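Local coordinates for protein putative esterase/lipase/thioesterase (Silicibacter sp., PDB 2PBL) that probably hydrolyses ester or thioester bonds as a serine hydrolase of the alpha/beta-hydrolase fold, its natural substrate being unknown, at residues 31-35 against 54-58; 61-65 against 123-129; 98-102 against 115-119; 210-215 against 239-245. One frame throughout, in Å; residues are numbered along the deposited sequence.

Contact 1: 31-35 against 54-58; sequences FRNSL and DLFLP
F31 meets F56 in a T-shaped (edge-to-face) stack: the CE2 corner of F31 stands over the middle of the F56 ring, 3.7 Å from F56 CD1. The ring planes stand at 77°, their centroids 5.1 Å apart. Swinging CG of F31 away from its own backbone N (chi1 166°) sends the ring off helix 20-35 and onto the strand. Two more side chains of the helix reach the same phenyl group at a slant. L35 CD2 lies 3.7 Å from F56 CD1 and also touches F56 CB, while R32 brings its aliphatic part, CG being 4.1 Å from F56 CE1. Beyond CG the arginine bends at chi3, and its NH1 is taken by S80 O and S83 OG. D54 OD2 stays 5.1 Å from R32 NH1, too far for a salt bridge, and the other carboxylate oxygen, OD1, is bound by N42 N and K79 NZ. Around this first shell, V87 and L90 of helix 87-91 pack on F31, and L90 also reaches F56. The pair thus joins the end of an N-terminal helix to one face of the sheet at strand 52-56, in the antiparallel part of the mixed sheet of an alpha/beta-hydrolase fold.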
loop_
_atom_site.group_PDB
_atom_site.type_symbol
_atom_site.label_atom_id
_atom_site.label_comp_id
_atom_site.label_asym_id
_atom_site.label_seq_id
_atom_site.Cartn_x
_atom_site.Cartn_y
_atom_site.Cartn_z
ATOM N N PHE A 31 -0.411 -10.402 -16.778
ATOM C CA PHE A 31 0.867 -9.730 -16.607
ATOM C C PHE A 31 1.924 -10.719 -16.125
ATOM O O PHE A 31 3.013 -10.723 -16.638
ATOM C CB PHE A 31 0.754 -8.545 -15.628
ATOM C CG PHE A 31 2.100 -8.022 -15.155
ATOM C CD1 PHE A 31 2.816 -7.112 -15.916
ATOM C CD2 PHE A 31 2.661 -8.498 -13.965
ATOM C CE1 PHE A 31 4.066 -6.666 -15.496
ATOM C CE2 PHE A 31 3.884 -8.050 -13.527
ATOM C CZ PHE A 31 4.590 -7.129 -14.289
ATOM N N ARG A 32 1.624 -11.526 -15.120
ATOM C CA ARG A 32 2.636 -12.445 -14.611
ATOM C C ARG A 32 3.096 -13.372 -15.721
ATOM O O ARG A 32 4.287 -13.559 -15.931
ATOM C CB ARG A 32 2.115 -13.273 -13.436
ATOM C CG ARG A 32 1.958 -12.499 -12.136
ATOM C CD ARG A 32 1.618 -13.381 -10.960
ATOM N NE ARG A 32 0.313 -14.034 -11.091
ATOM C CZ ARG A 32 -0.857 -13.505 -10.735
ATOM N NH1 ARG A 32 -0.959 -12.283 -10.252
ATOM N NH2 ARG A 32 -1.951 -14.225 -10.876
ATOM N N ASN A 33 2.128 -13.940 -16.428
ATOM C CA ASN A 33 2.409 -14.844 -17.526
ATOM C C ASN A 33 3.247 -14.194 -18.603
ATOM O O ASN A 33 4.101 -14.852 -19.179
ATOM C CB ASN A 33 1.120 -15.387 -18.127
ATOM C CG ASN A 33 0.398 -16.325 -17.197
ATOM O OD1 ASN A 33 0.987 -16.906 -16.276
ATOM N ND2 ASN A 33 -0.898 -16.484 -17.430
ATOM N N SER A 34 3.043 -12.903 -18.840
ATOM C CA SER A 34 3.802 -12.160 -19.854
ATOM C C SER A 34 5.266 -11.952 -19.520
ATOM O O SER A 34 6.123 -11.814 -20.407
ATOM C CB SER A 34 3.175 -10.775 -20.049
ATOM O OG SER A 34 3.312 -9.966 -18.880
ATOM N N LEU A 35 5.567 -11.970 -18.233
ATOM C CA LEU A 35 6.900 -11.616 -17.787
ATOM C C LEU A 35 7.874 -12.784 -17.774
ATOM O O LEU A 35 9.101 -12.581 -17.682
ATOM C CB LEU A 35 6.821 -11.001 -16.389
ATOM C CG LEU A 35 7.642 -9.754 -16.232
ATOM C CD1 LEU A 35 7.028 -8.617 -17.079
ATOM C CD2 LEU A 35 7.644 -9.423 -14.766
ATOM N N ASP A 54 5.963 -11.250 -4.365
ATOM C CA ASP A 54 6.321 -11.403 -5.747
ATOM C C ASP A 54 7.342 -10.287 -6.049
ATOM O O ASP A 54 7.262 -9.165 -5.531
ATOM C CB ASP A 54 5.112 -11.309 -6.659
ATOM C CG ASP A 54 4.156 -12.521 -6.544
ATOM O OD1 ASP A 54 4.506 -13.605 -6.024
ATOM O OD2 ASP A 54 3.014 -12.360 -6.995
ATOM N N LEU A 55 8.341 -10.648 -6.829
ATOM C CA LEU A 55 9.378 -9.737 -7.261
ATOM C C LEU A 55 9.455 -9.744 -8.788
ATOM O O LEU A 55 9.764 -10.772 -9.423
ATOM C CB LEU A 55 10.713 -10.102 -6.646
ATOM C CG LEU A 55 11.875 -9.161 -6.893
ATOM C CD1 LEU A 55 11.599 -7.732 -6.370
ATOM C CD2 LEU A 55 13.098 -9.732 -6.196
ATOM N N PHE A 56 9.132 -8.592 -9.347
ATOM C CA PHE A 56 9.148 -8.367 -10.779
ATOM C C PHE A 56 10.386 -7.563 -11.143
ATOM O O PHE A 56 10.581 -6.440 -10.670
ATOM C CB PHE A 56 7.857 -7.688 -11.258
ATOM C CG PHE A 56 6.627 -8.431 -10.827
ATOM C CD1 PHE A 56 6.354 -9.684 -11.349
ATOM C CD2 PHE A 56 5.792 -7.923 -9.844
ATOM C CE1 PHE A 56 5.275 -10.403 -10.905
ATOM C CE2 PHE A 56 4.703 -8.658 -9.400
ATOM C CZ PHE A 56 4.448 -9.875 -9.942
ATOM N N LEU A 57 11.187 -8.129 -12.042
ATOM C CA LEU A 57 12.464 -7.538 -12.436
ATOM C C LEU A 57 12.343 -6.855 -13.763
ATOM O O LEU A 57 11.653 -7.400 -14.649
ATOM C CB LEU A 57 13.509 -8.636 -12.587
ATOM C CG LEU A 57 13.702 -9.479 -11.333
ATOM C CD1 LEU A 57 14.587 -10.642 -11.588
ATOM C CD2 LEU A 57 14.234 -8.654 -10.174
ATOM N N PRO A 58 13.024 -5.688 -13.924
ATOM C CA PRO A 58 13.052 -4.993 -15.191
ATOM C C PRO A 58 14.039 -5.709 -16.081
ATOM O O PRO A 58 14.713 -6.635 -15.643
ATOM C CB PRO A 58 13.597 -3.594 -14.824
ATOM C CG PRO A 58 14.478 -3.830 -13.684
ATOM C CD PRO A 58 13.881 -5.009 -12.926
#

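Contact 2: 61-65 against 123-129; sequences TPVGL and AAKEIDG
L65 leaves strand 64-69 pointing at the C-terminal end of helix 109-126, and its CB and both methyls find neighbours on the last turn and the residue after it. CB sits 3.8 Å from I127 CG2 and nearly as close to I127 CB. With CG turned opposite the backbone N (chi1 170°), the two methyls part: CD1 meets I127 CG1 at 4.1 Å, whereas CD2 runs on to the last turn of the helix, 3.7 Å from A123 C and 3.9 Å from A123 CB. The L65 and I127 side chains cross at about a right angle, and I127 CG2 fits between L65 CB, the carbonyl O of G64 and, more loosely, P62 CB. This is helix-on-sheet packing of the alpha/beta-hydrolase fold, in which helix 109-126 covers strands 64-69 and 94-99; A97 touches both L65 and A123. Past the helix the chain turns back beside the strand and leads into strand 131-136, the parallel neighbour of 64-69. Here two glycines lie against each other, G64 CA and G129 CA being 4.4 Å apart. A water bridges the outer end, donating to P62 O at 2.6 Å and to D128 O at 3.1 Å. R159 binds the carbonyl oxygens of A124, I127 and G129.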
loop_
_atom_site.group_PDB
_atom_site.type_symbol
_atom_site.label_atom_id
_atom_site.label_comp_id
_atom_site.label_asym_id
_atom_site.label_seq_id
_atom_site.Cartn_x
_atom_site.Cartn_y
_atom_site.Cartn_z
ATOM N N THR A 61 19.726 -3.755 -15.346
ATOM C CA THR A 61 20.067 -3.637 -13.923
ATOM C C THR A 61 19.050 -2.700 -13.249
ATOM O O THR A 61 18.814 -1.596 -13.710
ATOM C CB THR A 61 21.445 -3.048 -13.752
ATOM O OG1 THR A 61 22.398 -3.966 -14.297
ATOM C CG2 THR A 61 21.753 -2.818 -12.273
ATOM N N PRO A 62 18.384 -3.172 -12.215
ATOM C CA PRO A 62 17.390 -2.304 -11.595
ATOM C C PRO A 62 17.974 -1.004 -11.057
ATOM O O PRO A 62 19.073 -1.010 -10.493
ATOM C CB PRO A 62 16.826 -3.191 -10.467
ATOM C CG PRO A 62 17.127 -4.566 -10.876
ATOM C CD PRO A 62 18.415 -4.505 -11.596
ATOM N N VAL A 63 17.266 0.100 -11.269
ATOM C CA VAL A 63 17.676 1.388 -10.747
ATOM C C VAL A 63 17.327 1.519 -9.260
ATOM O O VAL A 63 17.698 2.517 -8.600
ATOM C CB VAL A 63 17.011 2.605 -11.483
ATOM C CG1 VAL A 63 17.266 2.562 -12.976
ATOM C CG2 VAL A 63 15.542 2.719 -11.198
ATOM N N GLY A 64 16.563 0.555 -8.751
ATOM C CA GLY A 64 16.118 0.581 -7.393
ATOM C C GLY A 64 14.928 -0.330 -7.208
ATOM O O GLY A 64 14.489 -1.027 -8.151
ATOM N N LEU A 65 14.377 -0.261 -5.997
ATOM C CA LEU A 65 13.265 -1.096 -5.581
ATOM C C LEU A 65 12.017 -0.329 -5.235
ATOM O O LEU A 65 12.054 0.619 -4.444
ATOM C CB LEU A 65 13.655 -1.885 -4.325
ATOM C CG LEU A 65 12.549 -2.640 -3.609
ATOM C CD1 LEU A 65 12.009 -3.787 -4.495
ATOM C CD2 LEU A 65 13.025 -3.195 -2.296
ATOM N N ALA A 123 12.715 -7.905 0.588
ATOM C CA ALA A 123 12.837 -7.386 -0.769
ATOM C C ALA A 123 14.101 -6.511 -0.919
ATOM O O ALA A 123 14.761 -6.560 -1.950
ATOM C CB ALA A 123 11.584 -6.635 -1.181
ATOM N N ALA A 124 14.435 -5.736 0.120
ATOM C CA ALA A 124 15.601 -4.834 0.137
ATOM C C ALA A 124 16.943 -5.589 0.104
ATOM O O ALA A 124 17.958 -4.994 -0.213
ATOM C CB ALA A 124 15.555 -3.938 1.326
ATOM N N LYS A 125 16.928 -6.873 0.470
ATOM C CA LYS A 125 18.110 -7.737 0.312
ATOM C C LYS A 125 18.260 -8.227 -1.129
ATOM O O LYS A 125 19.356 -8.558 -1.575
ATOM C CB LYS A 125 18.009 -8.932 1.250
ATOM C CG LYS A 125 18.052 -8.468 2.688
ATOM C CD LYS A 125 18.066 -9.582 3.695
ATOM C CE LYS A 125 18.075 -8.960 5.100
ATOM N NZ LYS A 125 17.764 -9.960 6.112
ATOM N N GLU A 126 17.158 -8.282 -1.854
ATOM C CA GLU A 126 17.178 -8.793 -3.225
ATOM C C GLU A 126 17.609 -7.754 -4.243
ATOM O O GLU A 126 18.294 -8.066 -5.228
ATOM C CB GLU A 126 15.793 -9.312 -3.594
ATOM C CG GLU A 126 15.341 -10.423 -2.772
ATOM C CD GLU A 126 16.166 -11.647 -3.011
ATOM O OE1 GLU A 126 16.497 -11.915 -4.173
ATOM O OE2 GLU A 126 16.491 -12.335 -2.044
ATOM N N ILE A 127 17.209 -6.526 -3.987
ATOM C CA ILE A 127 17.447 -5.432 -4.860
ATOM C C ILE A 127 18.270 -4.341 -4.178
ATOM O O ILE A 127 17.935 -3.868 -3.076
ATOM C CB ILE A 127 16.101 -4.837 -5.350
ATOM C CG1 ILE A 127 15.191 -5.912 -5.955
ATOM C CG2 ILE A 127 16.334 -3.717 -6.345
ATOM C CD1 ILE A 127 15.715 -6.513 -7.241
ATOM N N ASP A 128 19.308 -3.910 -4.862
ATOM C CA ASP A 128 20.114 -2.844 -4.377
ATOM C C ASP A 128 19.523 -1.512 -4.858
ATOM O O ASP A 128 18.765 -1.469 -5.829
ATOM C CB ASP A 128 21.543 -2.986 -4.903
ATOM C CG ASP A 128 22.241 -4.231 -4.410
ATOM O OD1 ASP A 128 21.757 -4.884 -3.480
ATOM O OD2 ASP A 128 23.327 -4.538 -4.950
ATOM N N GLY A 129 19.862 -0.433 -4.158
ATOM C CA GLY A 129 19.523 0.890 -4.616
ATOM C C GLY A 129 18.508 1.577 -3.731
ATOM O O GLY A 129 18.133 1.028 -2.701
HETATM O O HOH W 1 19.954 -2.463 -8.515
#

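Contact 3: 98-102 against 115-119; sequences MPSYE and QISQA
P99 and A119 form the apolar centre, where P99 CB lies 3.6 Å from A119 CB and the pyrrolidine ring rests against the helix. One turn earlier I116 reaches across with its CD1, which touches P99 CG at 4.1 Å and Y101 CD2 at 3.8 Å, the methyl approaching the tyrosine ring at a slant. Y101 has CG set between its backbone N and carbonyl carbon (chi1 49°), an orientation that leads the ring past the I116 methyl and its hydroxyl end away from the helix; that hydroxyl bonds H70 O, and the ring stacks with that of H70. L142 of helix 138-145 packs on both Y101 and I116. The polar edge belongs to Q115, whose extended chain presents its amide to E102. Q115 OE1 accepts the backbone N-H of E102 at 2.8 Å, in the carbonyl plane and fairly straight (158° at the hydrogen), and Q115 NE2 gives a weak bond to E102 OE1 at 3.0 Å. The amide and carboxylate planes are nearly parallel (11° apart) but offset, and the two bonds should limit rotation of the amide. Helix 109-126 thus meets the loop leaving strand 94-99, whose Y101 side chain lies near, without touching, a Ser-His-Glu grouping consistent with an alpha/beta-hydrolase active site.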
loop_
_atom_site.group_PDB
_atom_site.type_symbol
_atom_site.label_atom_id
_atom_site.label_comp_id
_atom_site.label_asym_id
_atom_site.label_seq_id
_atom_site.Cartn_x
_atom_site.Cartn_y
_atom_site.Cartn_z
HETATM N N MSE A 98 5.777 -6.955 -4.285
HETATM C CA MSE A 98 4.412 -6.908 -3.801
HETATM C C MSE A 98 4.140 -7.963 -2.735
HETATM O O MSE A 98 4.008 -9.116 -3.029
HETATM C CB MSE A 98 3.423 -7.042 -4.953
HETATM C CG MSE A 98 3.370 -5.779 -5.767
HETATM SE SE MSE A 98 2.051 -5.896 -7.221
HETATM C CE MSE A 98 2.256 -4.195 -8.018
ATOM N N PRO A 99 4.067 -7.556 -1.455
ATOM C CA PRO A 99 3.816 -8.640 -0.512
ATOM C C PRO A 99 2.352 -8.919 -0.237
ATOM O O PRO A 99 1.460 -8.057 -0.453
ATOM C CB PRO A 99 4.430 -8.088 0.781
ATOM C CG PRO A 99 4.131 -6.658 0.682
ATOM C CD PRO A 99 4.296 -6.279 -0.770
ATOM N N SER A 100 2.130 -10.144 0.242
ATOM C CA SER A 100 0.903 -10.549 0.868
ATOM C C SER A 100 1.230 -10.438 2.364
ATOM O O SER A 100 2.403 -10.188 2.767
ATOM C CB SER A 100 0.564 -12.003 0.513
ATOM O OG SER A 100 -0.002 -12.154 -0.772
ATOM N N TYR A 101 0.207 -10.679 3.152
ATOM C CA TYR A 101 0.262 -10.607 4.588
ATOM C C TYR A 101 -0.967 -11.298 5.139
ATOM O O TYR A 101 -1.966 -11.436 4.423
ATOM C CB TYR A 101 0.318 -9.156 5.012
ATOM C CG TYR A 101 -0.714 -8.227 4.380
ATOM C CD1 TYR A 101 -1.996 -8.043 4.951
ATOM C CD2 TYR A 101 -0.394 -7.496 3.236
ATOM C CE1 TYR A 101 -2.928 -7.182 4.360
ATOM C CE2 TYR A 101 -1.310 -6.611 2.657
ATOM C CZ TYR A 101 -2.564 -6.466 3.201
ATOM O OH TYR A 101 -3.426 -5.588 2.580
ATOM N N GLU A 102 -0.871 -11.781 6.369
ATOM C CA GLU A 102 -2.032 -12.364 7.040
ATOM C C GLU A 102 -3.052 -11.265 7.294
ATOM O O GLU A 102 -2.728 -10.079 7.358
ATOM C CB GLU A 102 -1.665 -13.079 8.314
ATOM C CG GLU A 102 -0.777 -14.243 8.063
ATOM C CD GLU A 102 -0.477 -14.976 9.347
ATOM O OE1 GLU A 102 0.586 -14.711 9.885
ATOM O OE2 GLU A 102 -1.345 -15.728 9.840
ATOM N N GLN A 115 4.712 -7.616 9.693
ATOM C CA GLN A 115 4.902 -8.410 8.487
ATOM C C GLN A 115 5.362 -7.603 7.273
ATOM O O GLN A 115 6.256 -8.027 6.538
ATOM C CB GLN A 115 3.624 -9.169 8.136
ATOM C CG GLN A 115 3.359 -10.304 9.089
ATOM C CD GLN A 115 2.039 -11.080 8.841
ATOM O OE1 GLN A 115 1.435 -11.027 7.755
ATOM N NE2 GLN A 115 1.624 -11.852 9.867
ATOM N N ILE A 116 4.778 -6.412 7.083
ATOM C CA ILE A 116 5.208 -5.518 5.997
ATOM C C ILE A 116 6.660 -5.129 6.222
ATOM O O ILE A 116 7.450 -5.107 5.272
ATOM C CB ILE A 116 4.289 -4.269 5.867
ATOM C CG1 ILE A 116 2.862 -4.706 5.610
ATOM C CG2 ILE A 116 4.746 -3.391 4.728
ATOM C CD1 ILE A 116 2.795 -5.702 4.426
ATOM N N SER A 117 7.052 -4.875 7.477
ATOM C CA SER A 117 8.422 -4.575 7.766
ATOM C C SER A 117 9.345 -5.743 7.355
ATOM O O SER A 117 10.398 -5.540 6.762
ATOM C CB SER A 117 8.629 -4.279 9.259
ATOM O OG SER A 117 10.001 -3.950 9.495
ATOM N N GLN A 118 8.955 -6.948 7.715
ATOM C CA GLN A 118 9.677 -8.133 7.341
ATOM C C GLN A 118 9.777 -8.281 5.804
ATOM O O GLN A 118 10.840 -8.624 5.269
ATOM C CB GLN A 118 9.028 -9.367 7.984
ATOM C CG GLN A 118 9.155 -9.436 9.498
ATOM C CD GLN A 118 10.623 -9.551 9.961
ATOM O OE1 GLN A 118 11.411 -10.371 9.431
ATOM N NE2 GLN A 118 10.992 -8.737 10.953
ATOM N N ALA A 119 8.680 -7.986 5.099
ATOM C CA ALA A 119 8.628 -8.084 3.644
ATOM C C ALA A 119 9.526 -7.073 2.947
ATOM O O ALA A 119 10.265 -7.452 2.057
ATOM C CB ALA A 119 7.178 -7.919 3.145
#

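Contact 4: 210-215 against 239-245; sequences WVGGAE and EKHHFNV
The H242 imidazole offers its edge to E215: ND1 donates to E215 OE1 at 2.8 Å, in the ring plane and with 158° at the hydrogen. The carboxylate is turned 67° to the ring, and the N-H comes to OE1 from above the carboxylate plane. Since H242 NE2 meets S137 OG on the GxSxG turn, the geometry fits a Ser-His-Glu charge relay of an alpha/beta hydrolase, with E215 probably as its acid. An unidentified ligand lies about 3 Å from H242, and the rings of H136 and F219 also meet the imidazole. The indole of W210 likewise uses its edge: V245 CG2 lies near its plane, 3.7 Å from W210 CD1, and a water accepts from W210 NE1 while donating to V245 O. One face of H241, by contrast, carries N244 OD1, which accepts H241 N, and ND1 at the edge accepts F243 N, bonds made within the loop that carries H242.

E215 is positioned by its second oxygen. OE2 takes G212 N at 2.9 Å from the anti side, tilted out of the carboxylate plane, and S167 OG bonds the same atom, which should restrict rotation of the carboxylate. G212 to E215 form a type I beta turn at the end of strand 206-212, and the close approach of G212 to the other loop leaves no room for a side chain. There K240 O accepts A214 N at 2.9 Å, the donor tilted 27° from the carbonyl plane.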
loop_
_atom_site.group_PDB
_atom_site.type_symbol
_atom_site.label_atom_id
_atom_site.label_comp_id
_atom_site.label_asym_id
_atom_site.label_seq_id
_atom_site.Cartn_x
_atom_site.Cartn_y
_atom_site.Cartn_z
ATOM N N TRP A 210 -1.716 10.737 -1.961
ATOM C CA TRP A 210 -2.399 10.735 -3.244
ATOM C C TRP A 210 -3.795 10.198 -3.003
ATOM O O TRP A 210 -3.971 9.091 -2.549
ATOM C CB TRP A 210 -1.593 9.850 -4.203
ATOM C CG TRP A 210 -2.010 9.917 -5.596
ATOM C CD1 TRP A 210 -3.164 9.402 -6.131
ATOM C CD2 TRP A 210 -1.331 10.581 -6.655
ATOM N NE1 TRP A 210 -3.217 9.690 -7.463
ATOM C CE2 TRP A 210 -2.115 10.427 -7.811
ATOM C CE3 TRP A 210 -0.123 11.295 -6.742
ATOM C CZ2 TRP A 210 -1.722 10.933 -9.065
ATOM C CZ3 TRP A 210 0.254 11.815 -7.972
ATOM C CH2 TRP A 210 -0.536 11.610 -9.123
ATOM N N VAL A 211 -4.807 10.971 -3.347
ATOM C CA VAL A 211 -6.178 10.522 -3.108
ATOM C C VAL A 211 -7.093 10.906 -4.255
ATOM O O VAL A 211 -6.879 11.908 -4.893
ATOM C CB VAL A 211 -6.677 11.095 -1.766
ATOM C CG1 VAL A 211 -6.806 12.614 -1.798
ATOM C CG2 VAL A 211 -7.984 10.450 -1.350
ATOM N N GLY A 212 -8.109 10.100 -4.521
ATOM C CA GLY A 212 -9.011 10.402 -5.619
ATOM C C GLY A 212 -10.029 11.473 -5.285
ATOM O O GLY A 212 -10.640 11.464 -4.213
ATOM N N GLY A 213 -10.198 12.414 -6.211
ATOM C CA GLY A 213 -11.122 13.530 -6.050
ATOM C C GLY A 213 -12.588 13.172 -5.815
ATOM O O GLY A 213 -13.303 13.890 -5.110
ATOM N N ALA A 214 -13.006 12.061 -6.386
ATOM C CA ALA A 214 -14.374 11.575 -6.262
ATOM C C ALA A 214 -14.511 10.552 -5.159
ATOM O O ALA A 214 -15.472 9.814 -5.163
ATOM C CB ALA A 214 -14.825 10.954 -7.616
ATOM N N GLU A 215 -13.555 10.472 -4.220
ATOM C CA GLU A 215 -13.621 9.462 -3.185
ATOM C C GLU A 215 -14.555 9.838 -2.087
ATOM O O GLU A 215 -15.000 10.986 -2.013
ATOM C CB GLU A 215 -12.243 9.148 -2.605
ATOM C CG GLU A 215 -11.427 8.260 -3.538
ATOM C CD GLU A 215 -10.246 7.577 -2.836
ATOM O OE1 GLU A 215 -10.488 6.959 -1.776
ATOM O OE2 GLU A 215 -9.100 7.674 -3.359
ATOM N N GLU A 239 -11.329 13.390 -10.422
ATOM C CA GLU A 239 -12.472 12.467 -10.562
ATOM C C GLU A 239 -12.213 10.997 -10.315
ATOM O O GLU A 239 -13.050 10.176 -10.612
ATOM C CB GLU A 239 -13.171 12.669 -11.914
ATOM C CG GLU A 239 -13.768 14.031 -12.075
ATOM C CD GLU A 239 -14.857 14.388 -11.071
ATOM O OE1 GLU A 239 -15.343 13.510 -10.343
ATOM O OE2 GLU A 239 -15.258 15.573 -11.032
ATOM N N LYS A 240 -11.099 10.669 -9.678
ATOM C CA LYS A 240 -10.805 9.273 -9.341
ATOM C C LYS A 240 -11.551 8.795 -8.106
ATOM O O LYS A 240 -11.801 9.594 -7.171
ATOM C CB LYS A 240 -9.309 9.068 -9.162
ATOM C CG LYS A 240 -8.471 9.293 -10.404
ATOM C CD LYS A 240 -8.784 8.365 -11.562
ATOM C CE LYS A 240 -7.932 8.702 -12.774
ATOM N NZ LYS A 240 -8.375 7.898 -13.945
ATOM N N HIS A 241 -11.933 7.501 -8.127
ATOM C CA HIS A 241 -12.599 6.887 -6.979
ATOM C C HIS A 241 -11.613 5.897 -6.358
ATOM O O HIS A 241 -10.490 5.792 -6.803
ATOM C CB HIS A 241 -13.969 6.257 -7.303
ATOM C CG HIS A 241 -13.949 5.292 -8.432
ATOM N ND1 HIS A 241 -13.303 4.079 -8.366
ATOM C CD2 HIS A 241 -14.540 5.341 -9.643
ATOM C CE1 HIS A 241 -13.438 3.451 -9.514
ATOM N NE2 HIS A 241 -14.191 4.191 -10.305
ATOM N N HIS A 242 -12.026 5.209 -5.303
ATOM C CA HIS A 242 -11.107 4.336 -4.542
ATOM C C HIS A 242 -10.528 3.189 -5.325
ATOM O O HIS A 242 -9.459 2.687 -4.980
ATOM C CB HIS A 242 -11.842 3.821 -3.277
ATOM C CG HIS A 242 -10.937 3.362 -2.176
ATOM N ND1 HIS A 242 -10.097 4.220 -1.497
ATOM C CD2 HIS A 242 -10.770 2.145 -1.608
ATOM C CE1 HIS A 242 -9.431 3.546 -0.580
ATOM N NE2 HIS A 242 -9.842 2.290 -0.603
ATOM N N PHE A 243 -11.227 2.742 -6.359
ATOM C CA PHE A 243 -10.796 1.591 -7.112
ATOM C C PHE A 243 -10.024 1.888 -8.367
ATOM O O PHE A 243 -9.231 1.056 -8.743
ATOM C CB PHE A 243 -11.965 0.660 -7.421
ATOM C CG PHE A 243 -12.618 0.068 -6.218
ATOM C CD1 PHE A 243 -12.031 0.076 -4.969
ATOM C CD2 PHE A 243 -13.800 -0.634 -6.378
ATOM C CE1 PHE A 243 -12.678 -0.488 -3.897
ATOM C CE2 PHE A 243 -14.435 -1.219 -5.302
ATOM C CZ PHE A 243 -13.875 -1.153 -4.072
ATOM N N ASN A 244 -10.228 3.027 -9.032
ATOM C CA ASN A 244 -9.422 3.328 -10.225
ATOM C C ASN A 244 -8.263 4.314 -9.991
ATOM O O ASN A 244 -7.479 4.599 -10.930
ATOM C CB ASN A 244 -10.267 3.762 -11.440
ATOM C CG ASN A 244 -10.963 5.037 -11.247
ATOM O OD1 ASN A 244 -10.930 5.649 -10.172
ATOM N ND2 ASN A 244 -11.639 5.486 -12.325
ATOM N N VAL A 245 -8.157 4.834 -8.769
ATOM C CA VAL A 245 -7.069 5.750 -8.351
ATOM C C VAL A 245 -5.691 5.112 -8.558
ATOM O O VAL A 245 -4.751 5.792 -8.934
ATOM C CB VAL A 245 -7.239 6.234 -6.870
ATOM C CG1 VAL A 245 -7.063 5.127 -5.859
ATOM C CG2 VAL A 245 -6.275 7.363 -6.561
HETATM O O HOH W 2 -5.044 8.484 -9.550
#

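How the contacts relate
All four contacts draw on the same mixed sheet. Contacts 1 and 2 lie on one side of the chain's centre and touch directly, L55 CD2 packing 3.8 Å from E126 CB and L57 CD2 3.9 Å from I127 CD1. Contact 3 borders contact 1 through neighbouring strands, with a probable hydrogen bond of 2.9 Å between M98 N and D54 O, and shares helix 109-126 with contact 2, their centres about 17 Å apart. Contact 4 holds the probable histidine and acid of the catalytic site; its centre is about 25 Å from that of contact 3, though their nearest atoms are about 11 Å apart. The nearest atoms of contacts 1 and 2 are about 15 and 16 Å from contact 4.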